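Long-range contacts in sulfoquinovosidase (PDB 5AED), which hydrolyses sulfoquinovosyl diacylglycerides and simple sulfoquinovosides to sulfoquinovose, which E. coli then degrades for carbon and sulfur: residues L8-F13 against T21-Q26; A91-S96 against L105-D110; Y353-A358 against T414-G419; L521-D526 against A653-P658. All coordinates share one frame; numbering follows the deposited sequence.

Contact 1 of 4, residues L8-F13 against T21-Q26; sequences LLDFQF and TLHFQQ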
loop_
_atom_site.group_PDB
_atom_site.type_symbol
_atom_site.label_atom_id
_atom_site.label_comp_id
_atom_site.label_asym_id
_atom_site.label_seq_id
_atom_site.Cartn_x
_atom_site.Cartn_y
_atom_site.Cartn_z
ATOM N N LEU A 8 -6.805 -29.721 -14.928
ATOM C CA LEU A 8 -8.130 -29.619 -15.585
ATOM C C LEU A 8 -8.622 -28.163 -15.626
ATOM O O LEU A 8 -8.287 -27.309 -14.809
ATOM C CB LEU A 8 -9.178 -30.547 -14.920
ATOM C CG LEU A 8 -9.328 -31.977 -15.482
ATOM C CD1 LEU A 8 -10.007 -32.928 -14.493
ATOM C CD2 LEU A 8 -10.089 -31.954 -16.806
ATOM N N LEU A 9 -9.393 -27.910 -16.654
ATOM C CA LEU A 9 -10.227 -26.777 -16.735
ATOM C C LEU A 9 -11.547 -27.458 -17.008
ATOM O O LEU A 9 -11.820 -27.842 -18.125
ATOM C CB LEU A 9 -9.726 -25.915 -17.891
ATOM C CG LEU A 9 -10.197 -24.469 -17.965
ATOM C CD1 LEU A 9 -9.516 -23.739 -19.105
ATOM C CD2 LEU A 9 -11.695 -24.423 -18.125
ATOM N N ASP A 10 -12.353 -27.654 -15.977
ATOM C CA ASP A 10 -13.512 -28.545 -16.065
ATOM C C ASP A 10 -14.921 -27.850 -16.167
ATOM O O ASP A 10 -15.594 -27.524 -15.170
ATOM C CB ASP A 10 -13.408 -29.526 -14.911
ATOM C CG ASP A 10 -14.632 -30.379 -14.749
ATOM O OD1 ASP A 10 -15.453 -30.494 -15.709
ATOM O OD2 ASP A 10 -14.771 -30.914 -13.626
ATOM N N PHE A 11 -15.385 -27.700 -17.399
ATOM C CA PHE A 11 -16.597 -26.954 -17.711
ATOM C C PHE A 11 -17.697 -27.863 -18.181
ATOM O O PHE A 11 -17.546 -28.494 -19.219
ATOM C CB PHE A 11 -16.270 -25.997 -18.835
ATOM C CG PHE A 11 -17.430 -25.217 -19.313
ATOM C CD1 PHE A 11 -18.089 -24.334 -18.449
ATOM C CD2 PHE A 11 -17.864 -25.331 -20.621
ATOM C CE1 PHE A 11 -19.167 -23.587 -18.893
ATOM C CE2 PHE A 11 -18.941 -24.581 -21.074
ATOM C CZ PHE A 11 -19.602 -23.713 -20.203
ATOM N N GLN A 12 -18.817 -27.893 -17.465
ATOM C CA GLN A 12 -19.951 -28.735 -17.815
ATOM C C GLN A 12 -21.247 -27.936 -17.960
ATOM O O GLN A 12 -21.796 -27.489 -16.955
ATOM C CB GLN A 12 -20.125 -29.762 -16.739
ATOM C CG GLN A 12 -18.819 -30.379 -16.305
ATOM C CD GLN A 12 -19.018 -31.317 -15.159
ATOM O OE1 GLN A 12 -20.140 -31.722 -14.860
ATOM N NE2 GLN A 12 -17.936 -31.653 -14.484
ATOM N N PHE A 13 -21.720 -27.758 -19.200
ATOM C CA PHE A 13 -23.033 -27.137 -19.491
ATOM C C PHE A 13 -24.129 -28.182 -19.614
ATOM O O PHE A 13 -23.848 -29.336 -19.950
ATOM C CB PHE A 13 -22.994 -26.317 -20.798
ATOM C CG PHE A 13 -23.898 -25.107 -20.785
ATOM C CD1 PHE A 13 -23.440 -23.891 -20.294
ATOM C CD2 PHE A 13 -25.203 -25.187 -21.233
ATOM C CE1 PHE A 13 -24.255 -22.778 -20.292
ATOM C CE2 PHE A 13 -26.023 -24.077 -21.214
ATOM C CZ PHE A 13 -25.547 -22.872 -20.750
ATOM N N THR A 21 -21.568 -25.466 -14.478
ATOM C CA THR A 21 -20.519 -25.346 -13.476
ATOM C C THR A 21 -19.161 -25.223 -14.150
ATOM O O THR A 21 -18.942 -25.714 -15.282
ATOM C CB THR A 21 -20.456 -26.537 -12.484
ATOM O OG1 THR A 21 -20.038 -27.731 -13.151
ATOM C CG2 THR A 21 -21.792 -26.744 -11.803
ATOM N N LEU A 22 -18.250 -24.557 -13.448
ATOM C CA LEU A 22 -16.845 -24.471 -13.861
ATOM C C LEU A 22 -15.956 -24.806 -12.666
ATOM O O LEU A 22 -16.014 -24.140 -11.631
ATOM C CB LEU A 22 -16.533 -23.059 -14.387
ATOM C CG LEU A 22 -15.098 -22.772 -14.798
ATOM C CD1 LEU A 22 -14.701 -23.700 -15.942
ATOM C CD2 LEU A 22 -14.955 -21.329 -15.205
ATOM N N HIS A 23 -15.113 -25.818 -12.809
ATOM C CA HIS A 23 -14.094 -26.122 -11.820
ATOM C C HIS A 23 -12.826 -25.734 -12.490
ATOM O O HIS A 23 -12.742 -25.804 -13.713
ATOM C CB HIS A 23 -14.066 -27.608 -11.440
ATOM C CG HIS A 23 -15.230 -28.038 -10.596
ATOM N ND1 HIS A 23 -16.458 -28.365 -11.133
ATOM C CD2 HIS A 23 -15.359 -28.159 -9.254
ATOM C CE1 HIS A 23 -17.292 -28.675 -10.155
ATOM N NE2 HIS A 23 -16.646 -28.573 -9.007
ATOM N N PHE A 24 -11.849 -25.316 -11.704
ATOM C CA PHE A 24 -10.518 -25.010 -12.220
ATOM C C PHE A 24 -9.588 -25.603 -11.194
ATOM O O PHE A 24 -9.580 -25.202 -10.012
ATOM C CB PHE A 24 -10.333 -23.493 -12.412
ATOM C CG PHE A 24 -8.920 -23.064 -12.736
ATOM C CD1 PHE A 24 -8.283 -23.506 -13.891
ATOM C CD2 PHE A 24 -8.235 -22.177 -11.910
ATOM C CE1 PHE A 24 -6.999 -23.081 -14.213
ATOM C CE2 PHE A 24 -6.953 -21.746 -12.227
ATOM C CZ PHE A 24 -6.324 -22.203 -13.375
ATOM N N GLN A 25 -8.850 -26.623 -11.635
ATOM C CA GLN A 25 -7.972 -27.431 -10.778
ATOM C C GLN A 25 -8.638 -27.927 -9.524
ATOM O O GLN A 25 -8.039 -27.941 -8.440
ATOM C CB GLN A 25 -6.702 -26.652 -10.443
ATOM C CG GLN A 25 -6.077 -26.024 -11.665
ATOM C CD GLN A 25 -4.642 -26.424 -11.776
ATOM O OE1 GLN A 25 -4.316 -27.443 -12.401
ATOM N NE2 GLN A 25 -3.774 -25.674 -11.108
ATOM N N GLN A 26 -9.884 -28.354 -9.687
ATOM C CA GLN A 26 -10.751 -28.871 -8.624
ATOM C C GLN A 26 -11.463 -27.799 -7.834
ATOM O O GLN A 26 -12.366 -28.163 -7.076
ATOM C CB GLN A 26 -10.082 -29.881 -7.666
ATOM C CG GLN A 26 -9.413 -31.069 -8.365
ATOM C CD GLN A 26 -10.420 -31.889 -9.149
ATOM O OE1 GLN A 26 -11.498 -32.229 -8.636
ATOM N NE2 GLN A 26 -10.098 -32.186 -10.407
HETATM O O HOH W 1 -17.651 -28.336 -13.713
#

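Contact 2 of 4, residues A91-S96 against L105-D110; sequences ATLNIS and LELQND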
loop_
_atom_site.group_PDB
_atom_site.type_symbol
_atom_site.label_atom_id
_atom_site.label_comp_id
_atom_site.label_asym_id
_atom_site.label_seq_id
_atom_site.Cartn_x
_atom_site.Cartn_y
_atom_site.Cartn_z
ATOM N N ALA A 91 -25.154 -10.395 -22.722
ATOM C CA ALA A 91 -23.692 -10.335 -22.576
ATOM C C ALA A 91 -23.079 -11.661 -22.918
ATOM O O ALA A 91 -23.752 -12.703 -22.828
ATOM C CB ALA A 91 -23.317 -9.997 -21.137
ATOM N N THR A 92 -21.775 -11.640 -23.228
ATOM C CA THR A 92 -21.031 -12.891 -23.427
ATOM C C THR A 92 -19.919 -13.136 -22.417
ATOM O O THR A 92 -19.336 -12.208 -21.898
ATOM C CB THR A 92 -20.429 -12.962 -24.837
ATOM O OG1 THR A 92 -19.393 -12.010 -24.927
ATOM C CG2 THR A 92 -21.499 -12.659 -25.907
ATOM N N LEU A 93 -19.667 -14.399 -22.122
ATOM C CA LEU A 93 -18.556 -14.805 -21.299
ATOM C C LEU A 93 -17.687 -15.776 -22.097
ATOM O O LEU A 93 -18.148 -16.861 -22.464
ATOM C CB LEU A 93 -19.061 -15.463 -20.000
ATOM C CG LEU A 93 -18.027 -16.158 -19.086
ATOM C CD1 LEU A 93 -16.963 -15.151 -18.649
ATOM C CD2 LEU A 93 -18.675 -16.810 -17.860
ATOM N N ASN A 94 -16.431 -15.402 -22.356
ATOM C CA ASN A 94 -15.486 -16.350 -22.879
ATOM C C ASN A 94 -14.619 -16.962 -21.768
ATOM O O ASN A 94 -14.046 -16.245 -20.919
ATOM C CB ASN A 94 -14.679 -15.735 -23.999
ATOM C CG ASN A 94 -14.298 -16.767 -25.038
ATOM O OD1 ASN A 94 -14.977 -16.943 -26.043
ATOM N ND2 ASN A 94 -13.260 -17.524 -24.748
ATOM N N ILE A 95 -14.613 -18.297 -21.718
ATOM C CA ILE A 95 -13.849 -19.070 -20.755
ATOM C C ILE A 95 -12.705 -19.695 -21.519
ATOM O O ILE A 95 -12.913 -20.340 -22.548
ATOM C CB ILE A 95 -14.689 -20.181 -20.136
ATOM C CG1 ILE A 95 -15.954 -19.636 -19.459
ATOM C CG2 ILE A 95 -13.890 -20.942 -19.096
ATOM C CD1 ILE A 95 -16.832 -20.729 -18.838
ATOM N N SER A 96 -11.490 -19.492 -21.045
ATOM C CA SER A 96 -10.306 -20.040 -21.728
ATOM C C SER A 96 -9.132 -20.097 -20.790
ATOM O O SER A 96 -9.293 -19.829 -19.591
ATOM C CB SER A 96 -9.956 -19.240 -22.974
ATOM O OG SER A 96 -9.134 -18.161 -22.658
ATOM N N LEU A 105 -11.272 -15.277 -17.830
ATOM C CA LEU A 105 -12.722 -15.007 -17.982
ATOM C C LEU A 105 -12.832 -13.656 -18.624
ATOM O O LEU A 105 -12.307 -12.681 -18.066
ATOM C CB LEU A 105 -13.421 -14.955 -16.607
ATOM C CG LEU A 105 -14.095 -16.192 -16.069
ATOM C CD1 LEU A 105 -13.368 -17.464 -16.436
ATOM C CD2 LEU A 105 -14.378 -16.087 -14.569
ATOM N N GLU A 106 -13.473 -13.578 -19.794
ATOM C CA GLU A 106 -13.699 -12.327 -20.486
ATOM C C GLU A 106 -15.174 -12.113 -20.668
ATOM O O GLU A 106 -15.838 -12.861 -21.404
ATOM C CB GLU A 106 -13.043 -12.335 -21.850
ATOM C CG GLU A 106 -11.544 -12.184 -21.756
ATOM C CD GLU A 106 -10.831 -12.555 -23.046
ATOM O OE1 GLU A 106 -10.937 -13.742 -23.454
ATOM O OE2 GLU A 106 -10.149 -11.674 -23.621
ATOM N N LEU A 107 -15.672 -11.086 -19.994
ATOM C CA LEU A 107 -17.079 -10.687 -20.025
ATOM C C LEU A 107 -17.209 -9.469 -20.920
ATOM O O LEU A 107 -16.399 -8.503 -20.816
ATOM C CB LEU A 107 -17.565 -10.316 -18.623
ATOM C CG LEU A 107 -18.256 -11.360 -17.774
ATOM C CD1 LEU A 107 -18.473 -10.800 -16.375
ATOM C CD2 LEU A 107 -19.603 -11.763 -18.386
ATOM N N GLN A 108 -18.206 -9.480 -21.800
ATOM C CA GLN A 108 -18.493 -8.305 -22.607
ATOM C C GLN A 108 -20.011 -8.114 -22.731
ATOM O O GLN A 108 -20.714 -8.960 -23.262
ATOM C CB GLN A 108 -17.763 -8.412 -23.980
ATOM C CG GLN A 108 -18.121 -7.337 -24.999
ATOM C CD GLN A 108 -17.663 -5.939 -24.602
ATOM O OE1 GLN A 108 -16.468 -5.612 -24.682
ATOM N NE2 GLN A 108 -18.618 -5.086 -24.176
ATOM N N ASN A 109 -20.512 -6.992 -22.235
ATOM C CA ASN A 109 -21.948 -6.725 -22.321
ATOM C C ASN A 109 -22.319 -6.302 -23.751
ATOM O O ASN A 109 -21.502 -5.770 -24.464
ATOM C CB ASN A 109 -22.405 -5.604 -21.351
ATOM C CG ASN A 109 -22.275 -5.975 -19.860
ATOM O OD1 ASN A 109 -21.991 -7.117 -19.483
ATOM N ND2 ASN A 109 -22.564 -4.996 -19.015
ATOM N N ASP A 110 -23.587 -6.509 -24.121
ATOM C CA ASP A 110 -24.157 -6.010 -25.382
ATOM C C ASP A 110 -23.688 -4.636 -25.786
ATOM O O ASP A 110 -23.173 -4.489 -26.859
ATOM C CB ASP A 110 -25.709 -6.102 -25.417
ATOM C CG ASP A 110 -26.420 -5.534 -24.153
ATOM O OD1 ASP A 110 -25.796 -4.851 -23.315
ATOM O OD2 ASP A 110 -27.638 -5.790 -23.993
HETATM O O HOH W 2 -16.798 -12.385 -24.003
HETATM O O HOH W 3 -11.333 -16.120 -22.097
#

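Contact 3 of 4, residues Y353-A358 against T414-G419; sequences YLAKDA and TYLHNG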
loop_
_atom_site.group_PDB
_atom_site.type_symbol
_atom_site.label_atom_id
_atom_site.label_comp_id
_atom_site.label_asym_id
_atom_site.label_seq_id
_atom_site.Cartn_x
_atom_site.Cartn_y
_atom_site.Cartn_z
ATOM N N TYR A 353 1.277 20.255 -21.055
ATOM C CA TYR A 353 1.606 19.106 -20.220
ATOM C C TYR A 353 0.595 18.859 -19.117
ATOM O O TYR A 353 0.710 17.849 -18.409
ATOM C CB TYR A 353 3.025 19.237 -19.640
ATOM C CG TYR A 353 4.130 19.116 -20.657
ATOM C CD1 TYR A 353 3.896 18.698 -21.977
ATOM C CD2 TYR A 353 5.440 19.400 -20.288
ATOM C CE1 TYR A 353 4.944 18.581 -22.886
ATOM C CE2 TYR A 353 6.487 19.282 -21.191
ATOM C CZ TYR A 353 6.235 18.881 -22.481
ATOM O OH TYR A 353 7.293 18.785 -23.337
ATOM N N LEU A 354 -0.396 19.726 -18.980
ATOM C CA LEU A 354 -1.346 19.588 -17.902
ATOM C C LEU A 354 -2.618 18.904 -18.366
ATOM O O LEU A 354 -3.021 19.008 -19.542
ATOM C CB LEU A 354 -1.649 20.951 -17.282
ATOM C CG LEU A 354 -0.411 21.632 -16.673
ATOM C CD1 LEU A 354 -0.750 23.050 -16.186
ATOM C CD2 LEU A 354 0.219 20.777 -15.548
ATOM N N ALA A 355 -3.257 18.185 -17.443
ATOM C CA ALA A 355 -4.638 17.745 -17.689
ATOM C C ALA A 355 -5.584 18.950 -17.896
ATOM O O ALA A 355 -5.361 20.027 -17.340
ATOM C CB ALA A 355 -5.138 16.898 -16.536
ATOM N N LYS A 356 -6.670 18.738 -18.640
ATOM C CA LYS A 356 -7.650 19.792 -18.902
ATOM C C LYS A 356 -8.963 19.641 -18.131
ATOM O O LYS A 356 -9.291 18.566 -17.574
ATOM C CB LYS A 356 -7.978 19.851 -20.396
ATOM C CG LYS A 356 -6.784 19.859 -21.338
ATOM C CD LYS A 356 -6.008 21.162 -21.276
ATOM C CE LYS A 356 -4.775 21.101 -22.187
ATOM N NZ LYS A 356 -3.493 21.593 -21.556
ATOM N N ASP A 357 -9.703 20.738 -18.069
ATOM C CA ASP A 357 -11.067 20.711 -17.576
ATOM C C ASP A 357 -11.997 20.689 -18.780
ATOM O O ASP A 357 -11.508 20.594 -19.898
ATOM C CB ASP A 357 -11.349 21.836 -16.584
ATOM C CG ASP A 357 -11.151 23.244 -17.173
ATOM O OD1 ASP A 357 -11.306 23.455 -18.399
ATOM O OD2 ASP A 357 -10.837 24.139 -16.353
ATOM N N ALA A 358 -13.309 20.678 -18.519
ATOM C CA ALA A 358 -14.392 20.670 -19.537
ATOM C C ALA A 358 -14.374 21.892 -20.500
ATOM O O ALA A 358 -14.428 21.729 -21.752
ATOM C CB ALA A 358 -15.742 20.560 -18.819
ATOM N N THR A 414 -11.302 15.605 -14.685
ATOM C CA THR A 414 -10.213 15.950 -15.595
ATOM C C THR A 414 -10.451 15.326 -16.983
ATOM O O THR A 414 -11.236 14.393 -17.113
ATOM C CB THR A 414 -8.837 15.443 -15.084
ATOM O OG1 THR A 414 -8.935 14.070 -14.666
ATOM C CG2 THR A 414 -8.367 16.279 -13.940
ATOM N N TYR A 415 -9.763 15.850 -17.998
ATOM C CA TYR A 415 -9.748 15.323 -19.381
ATOM C C TYR A 415 -8.287 15.102 -19.759
ATOM O O TYR A 415 -7.489 16.008 -19.616
ATOM C CB TYR A 415 -10.489 16.272 -20.359
ATOM C CG TYR A 415 -11.965 16.350 -20.023
ATOM C CD1 TYR A 415 -12.408 17.125 -18.951
ATOM C CD2 TYR A 415 -12.901 15.571 -20.690
ATOM C CE1 TYR A 415 -13.749 17.150 -18.572
ATOM C CE2 TYR A 415 -14.255 15.597 -20.322
ATOM C CZ TYR A 415 -14.669 16.385 -19.264
ATOM O OH TYR A 415 -15.984 16.427 -18.871
ATOM N N LEU A 416 -7.957 13.878 -20.162
ATOM C CA LEU A 416 -6.583 13.417 -20.311
ATOM C C LEU A 416 -6.229 13.188 -21.777
ATOM O O LEU A 416 -7.074 12.839 -22.589
ATOM C CB LEU A 416 -6.351 12.089 -19.564
ATOM C CG LEU A 416 -6.473 11.998 -18.034
ATOM C CD1 LEU A 416 -5.767 13.165 -17.365
ATOM C CD2 LEU A 416 -7.927 11.937 -17.573
ATOM N N HIS A 417 -4.935 13.287 -22.063
ATOM C CA HIS A 417 -4.376 13.242 -23.414
ATOM C C HIS A 417 -4.663 11.945 -24.145
ATOM O O HIS A 417 -4.739 11.935 -25.356
ATOM C CB HIS A 417 -2.877 13.453 -23.316
ATOM C CG HIS A 417 -2.193 13.603 -24.633
ATOM N ND1 HIS A 417 -1.741 12.522 -25.363
ATOM C CD2 HIS A 417 -1.880 14.708 -25.351
ATOM C CE1 HIS A 417 -1.171 12.954 -26.474
ATOM N NE2 HIS A 417 -1.247 14.277 -26.492
ATOM N N ASN A 418 -4.796 10.842 -23.421
ATOM C CA ASN A 418 -5.046 9.540 -24.045
ATOM C C ASN A 418 -6.520 9.316 -24.321
ATOM O O ASN A 418 -6.902 8.311 -24.869
ATOM C CB ASN A 418 -4.480 8.420 -23.180
ATOM C CG ASN A 418 -5.308 8.159 -21.890
ATOM O OD1 ASN A 418 -6.200 8.935 -21.486
ATOM N ND2 ASN A 418 -4.994 7.042 -21.242
ATOM N N GLY A 419 -7.360 10.228 -23.887
ATOM C CA GLY A 419 -8.781 10.133 -24.184
ATOM C C GLY A 419 -9.611 9.175 -23.355
ATOM O O GLY A 419 -10.795 8.976 -23.663
#

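Contact 4 of 4, residues L521-D526 against A653-P658; sequences LLRWCD and APIGKP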
loop_
_atom_site.group_PDB
_atom_site.type_symbol
_atom_site.label_atom_id
_atom_site.label_comp_id
_atom_site.label_asym_id
_atom_site.label_seq_id
_atom_site.Cartn_x
_atom_site.Cartn_y
_atom_site.Cartn_z
ATOM N N LEU A 521 6.080 7.514 20.503
ATOM C CA LEU A 521 7.286 7.523 19.650
ATOM C C LEU A 521 8.146 6.308 19.922
ATOM O O LEU A 521 8.556 5.568 19.001
ATOM C CB LEU A 521 8.091 8.795 19.863
ATOM C CG LEU A 521 9.276 8.987 18.909
ATOM C CD1 LEU A 521 8.855 9.091 17.447
ATOM C CD2 LEU A 521 10.006 10.249 19.318
ATOM N N LEU A 522 8.330 6.035 21.197
ATOM C CA LEU A 522 9.239 4.958 21.598
ATOM C C LEU A 522 8.662 3.604 21.225
ATOM O O LEU A 522 9.377 2.742 20.718
ATOM C CB LEU A 522 9.541 5.039 23.116
ATOM C CG LEU A 522 10.716 5.928 23.599
ATOM C CD1 LEU A 522 10.945 7.169 22.755
ATOM C CD2 LEU A 522 10.657 6.274 25.095
ATOM N N ARG A 523 7.361 3.394 21.468
ATOM C CA ARG A 523 6.726 2.116 21.039
ATOM C C ARG A 523 6.778 1.933 19.541
ATOM O O ARG A 523 6.950 0.804 19.005
ATOM C CB ARG A 523 5.270 2.039 21.513
ATOM C CG ARG A 523 5.055 1.868 23.009
ATOM C CD ARG A 523 5.381 0.449 23.399
ATOM N NE ARG A 523 4.974 0.136 24.735
ATOM C CZ ARG A 523 5.404 -0.919 25.432
ATOM N NH1 ARG A 523 6.357 -1.726 24.983
ATOM N NH2 ARG A 523 4.953 -1.103 26.658
ATOM N N TRP A 524 6.619 3.023 18.802
ATOM C CA TRP A 524 6.621 2.881 17.367
ATOM C C TRP A 524 8.077 2.613 16.898
ATOM O O TRP A 524 8.318 1.912 15.906
ATOM C CB TRP A 524 6.085 4.145 16.718
ATOM C CG TRP A 524 5.389 3.961 15.438
ATOM C CD1 TRP A 524 5.833 3.330 14.351
ATOM C CD2 TRP A 524 4.096 4.450 15.124
ATOM N NE1 TRP A 524 4.921 3.428 13.322
ATOM C CE2 TRP A 524 3.824 4.087 13.795
ATOM C CE3 TRP A 524 3.120 5.140 15.854
ATOM C CZ2 TRP A 524 2.597 4.409 13.156
ATOM C CZ3 TRP A 524 1.924 5.484 15.235
ATOM C CH2 TRP A 524 1.665 5.106 13.907
ATOM N N CYS A 525 9.033 3.225 17.579
ATOM C CA CYS A 525 10.450 2.928 17.305
ATOM C C CYS A 525 10.717 1.429 17.453
ATOM O O CYS A 525 11.424 0.806 16.603
ATOM C CB CYS A 525 11.387 3.766 18.184
ATOM S SG CYS A 525 13.152 3.628 17.611
ATOM N N ASP A 526 10.127 0.837 18.492
ATOM C CA ASP A 526 10.325 -0.583 18.793
ATOM C C ASP A 526 9.789 -1.469 17.678
ATOM O O ASP A 526 10.284 -2.574 17.440
ATOM C CB ASP A 526 9.652 -1.000 20.124
ATOM C CG ASP A 526 10.413 -0.577 21.379
ATOM O OD1 ASP A 526 11.573 -0.159 21.274
ATOM O OD2 ASP A 526 9.843 -0.700 22.499
ATOM N N ALA A 653 6.716 -6.566 28.690
ATOM C CA ALA A 653 6.948 -5.834 27.463
ATOM C C ALA A 653 7.119 -4.364 27.786
ATOM O O ALA A 653 6.279 -3.522 27.400
ATOM C CB ALA A 653 5.794 -6.054 26.487
ATOM N N PRO A 654 8.192 -4.046 28.536
ATOM C CA PRO A 654 8.483 -2.643 28.716
ATOM C C PRO A 654 9.031 -2.141 27.402
ATOM O O PRO A 654 9.378 -2.923 26.505
ATOM C CB PRO A 654 9.588 -2.659 29.781
ATOM C CG PRO A 654 10.344 -3.905 29.482
ATOM C CD PRO A 654 9.233 -4.894 29.161
ATOM N N ILE A 655 9.108 -0.835 27.317
ATOM C CA ILE A 655 9.605 -0.148 26.163
ATOM C C ILE A 655 11.066 -0.540 25.993
ATOM O O ILE A 655 11.797 -0.638 26.993
ATOM C CB ILE A 655 9.396 1.367 26.357
ATOM C CG1 ILE A 655 7.872 1.660 26.220
ATOM C CG2 ILE A 655 10.164 2.152 25.336
ATOM C CD1 ILE A 655 7.424 3.090 26.400
ATOM N N GLY A 656 11.454 -0.812 24.747
ATOM C CA GLY A 656 12.786 -1.312 24.429
ATOM C C GLY A 656 12.906 -2.817 24.344
ATOM O O GLY A 656 13.910 -3.344 23.794
ATOM N N LYS A 657 11.886 -3.518 24.864
ATOM C CA LYS A 657 11.821 -4.996 24.852
ATOM C C LYS A 657 10.468 -5.467 24.300
ATOM O O LYS A 657 9.620 -6.070 25.041
ATOM C CB LYS A 657 12.036 -5.539 26.266
ATOM C CG LYS A 657 13.446 -5.338 26.767
ATOM C CD LYS A 657 13.533 -5.607 28.255
ATOM C CE LYS A 657 14.852 -6.257 28.565
ATOM N NZ LYS A 657 15.224 -5.920 29.948
ATOM N N PRO A 658 10.254 -5.172 23.009
ATOM C CA PRO A 658 9.042 -5.526 22.317
ATOM C C PRO A 658 8.805 -7.044 22.267
ATOM O O PRO A 658 9.786 -7.804 22.263
ATOM C CB PRO A 658 9.302 -5.018 20.883
ATOM C CG PRO A 658 10.765 -4.838 20.774
ATOM C CD PRO A 658 11.149 -4.385 22.150
#

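Contact 1 of 4, residues L8-F13 against T21-Q26
D10 faces H23 as a hydrogen-bonded antiparallel pair, D10 N reaching H23 O at 2.9 Å and H23 N returning to D10 O at 3.0 Å. Along the D10 side chain, CB rests 4.0 Å from H23 CB. With CG anti to the backbone N (chi1 172°), the carboxylate runs beside the imidazole, the two planes 22° apart. Its OD2 lies 3.9 Å from H23 ND1, too far for a direct bond, while OD1 uses its syn lone pair to accept from Q12 NE2 at 3.0 Å on the same strand. A water donates to D10 O and also bonds T21 OG1 and, in the ring plane, H23 ND1, so polar residues suit this face. Without the carboxylate, as with an alanine here, the Q12 amide would probably lose this acceptor and be free to turn, and H23 would lack its acidic neighbour. On the other face L9 CD2 meets L22 CD1 at 3.8 Å, and F11 CB packs on the same methyl. The two strands form a hairpin, with strand 27-32 beyond strand 19-24. L9 and F11 press onto W79 and I81 of strand 79-84 respectively, and F11 also reaches V72 of strand 56-74.

Contact 2 of 4, residues A91-S96 against L105-D110
The hairpin of strands 90-97 and 103-109 belongs to the N-terminal, galactose mutarotase-like β-domain of this family 31 glycosidase. Its two hydrogen-bonded pairs are T92 with Q108 and N94 with E106; the latter has N94 N at 2.8 Å from E106 O and E106 N at 3.0 Å from N94 O. Between them L93 and L107 form a non-hydrogen-bonded pair. L93 swings its CG away from its own N (chi1 171°), which sends CD1 to 4.0 Å from L105 CG, while L107 CD2 touches L93 CB. Branched aliphatic residues suit this buried face, where L105 continues onto L224 and F226 of strand 221-228. On the same face A91 is small enough for its CB to sit 3.6 Å from N109 OD1. N109 ND2 is satisfied by H114 O, but its buried OD1 has no polar partner, a probable small energetic cost. The other face is polar: a water donates to E106 O and bonds T92 OG1, and Q108 NE2 bonds both N109 O and D220. One face is thus largely apolar, with the N109 amide as its exception, and the other polar and partly hydrated.

Contact 3 of 4, residues Y353-A358 against T414-G419
K356 and Y415 join two loops through a pair of backbone hydrogen bonds. K356 N donates to Y415 O at 3.0 Å, nearly straight (168°) and in the carbonyl plane; Y415 N donates to K356 O at 2.8 Å with a more bent angle. The same K356 O receives a CA-H contact from T414 CA, 3.4 Å away.

Among apolar contacts, A355 suits its place because a buried side chain ending at CB lets the two loops lie close, with CB 3.9 Å from L416 CD1 and, more loosely, against T414 CG2. At the other end A358 CB lies 4.0 Å from Y415 CE1.

The Y415 ring also meets main chain: CD1 lies 3.6 Å from D357 C, and CE1 is equally near A358 N. With Y415 CG anti to the carbonyl carbon (chi1 -65°), the ring has K356 O at its edge. A broad ring can thus lie along the D357-A358 main chain, whose end carries only the methyl of A358.

The polar ends have partners outside the two segments: K356 NZ makes a salt bridge with D362, besides a weak bond to L354 O in its own loop, D357 OD1 bonds S359 OG, and T414 OG1 bonds P411 O.

L416 opens a type I turn closed by G419, whose positive phi suits glycine. Together this is an isolated antiparallel β-bridge, tying the loop after helix 343-350 to the loop between strand 401-404 and helix 422-443 within the TIM-barrel domain.

Contact 4 of 4, residues L521-D526 against A653-P658
R523 reaches from helix 518-528 to grip one carbonyl oxygen with both terminal nitrogens: NH2 lies 2.9 Å from A653 O, almost in line with the C=O, and NH1 lies 3.0 Å from it, well above the carbonyl plane. The oxygen lies close to the guanidinium plane, and I655 CG1 covers one face of that group, 3.6 Å from R523 NE. Arginine suits the place because it is long, flat and carries several N-H groups. The second polar link runs from the loop to the helix, G656 N donating to D526 OD2 at 2.8 Å and 167° on the syn side of the carboxylate. Beside it L522 CB packs on I655 CG2 at 3.7 Å, and P658 CG rests 4.0 Å from D526 CB.

Further out, a type II turn from P654 to K657 sets the loop's shape. The positive phi of G656 suits glycine there, since a CB would jam against the carbonyl O of I655, and K657 N bonds P654 O at 3.1 Å. H557 of helix 552-567 touches L522 and I655 and gives D526 OD1 a weak hydrogen bond, while R560 bonds G656 O.

Shortening R523 to an alanine is likely to leave A653 O without these two donors and I655 without the flat surface it lies on. The chemistry implies an interface joining the TIM-barrel and C-terminal domains in which probably charged side chains satisfy A653 O and G656 N, though the buried D526 O finds no partner.

How the contacts relate
The four contacts follow one another along the chain, each closing before the next opens. Contacts 1 and 2 are neighbours, with centres 16 Å apart, and touch directly: F11 CE1 meets I95 CD1 at 3.7 Å, so the N-terminal hairpin lies against the apolar face of strand 90-97 in the mutarotase-like domain. Contact 3 lies in the TIM-barrel domain, its centre 31 Å from that of contact 2. Contact 4 is remote from the rest, 48 Å from contact 3 and 53 Å from contact 2 between centres and across the chain's centre from both. Contacts 1 and 2 are hairpins of neighbouring strands, contact 3 ties two loops within the barrel domain, and contact 4 joins that domain to the C-terminal one.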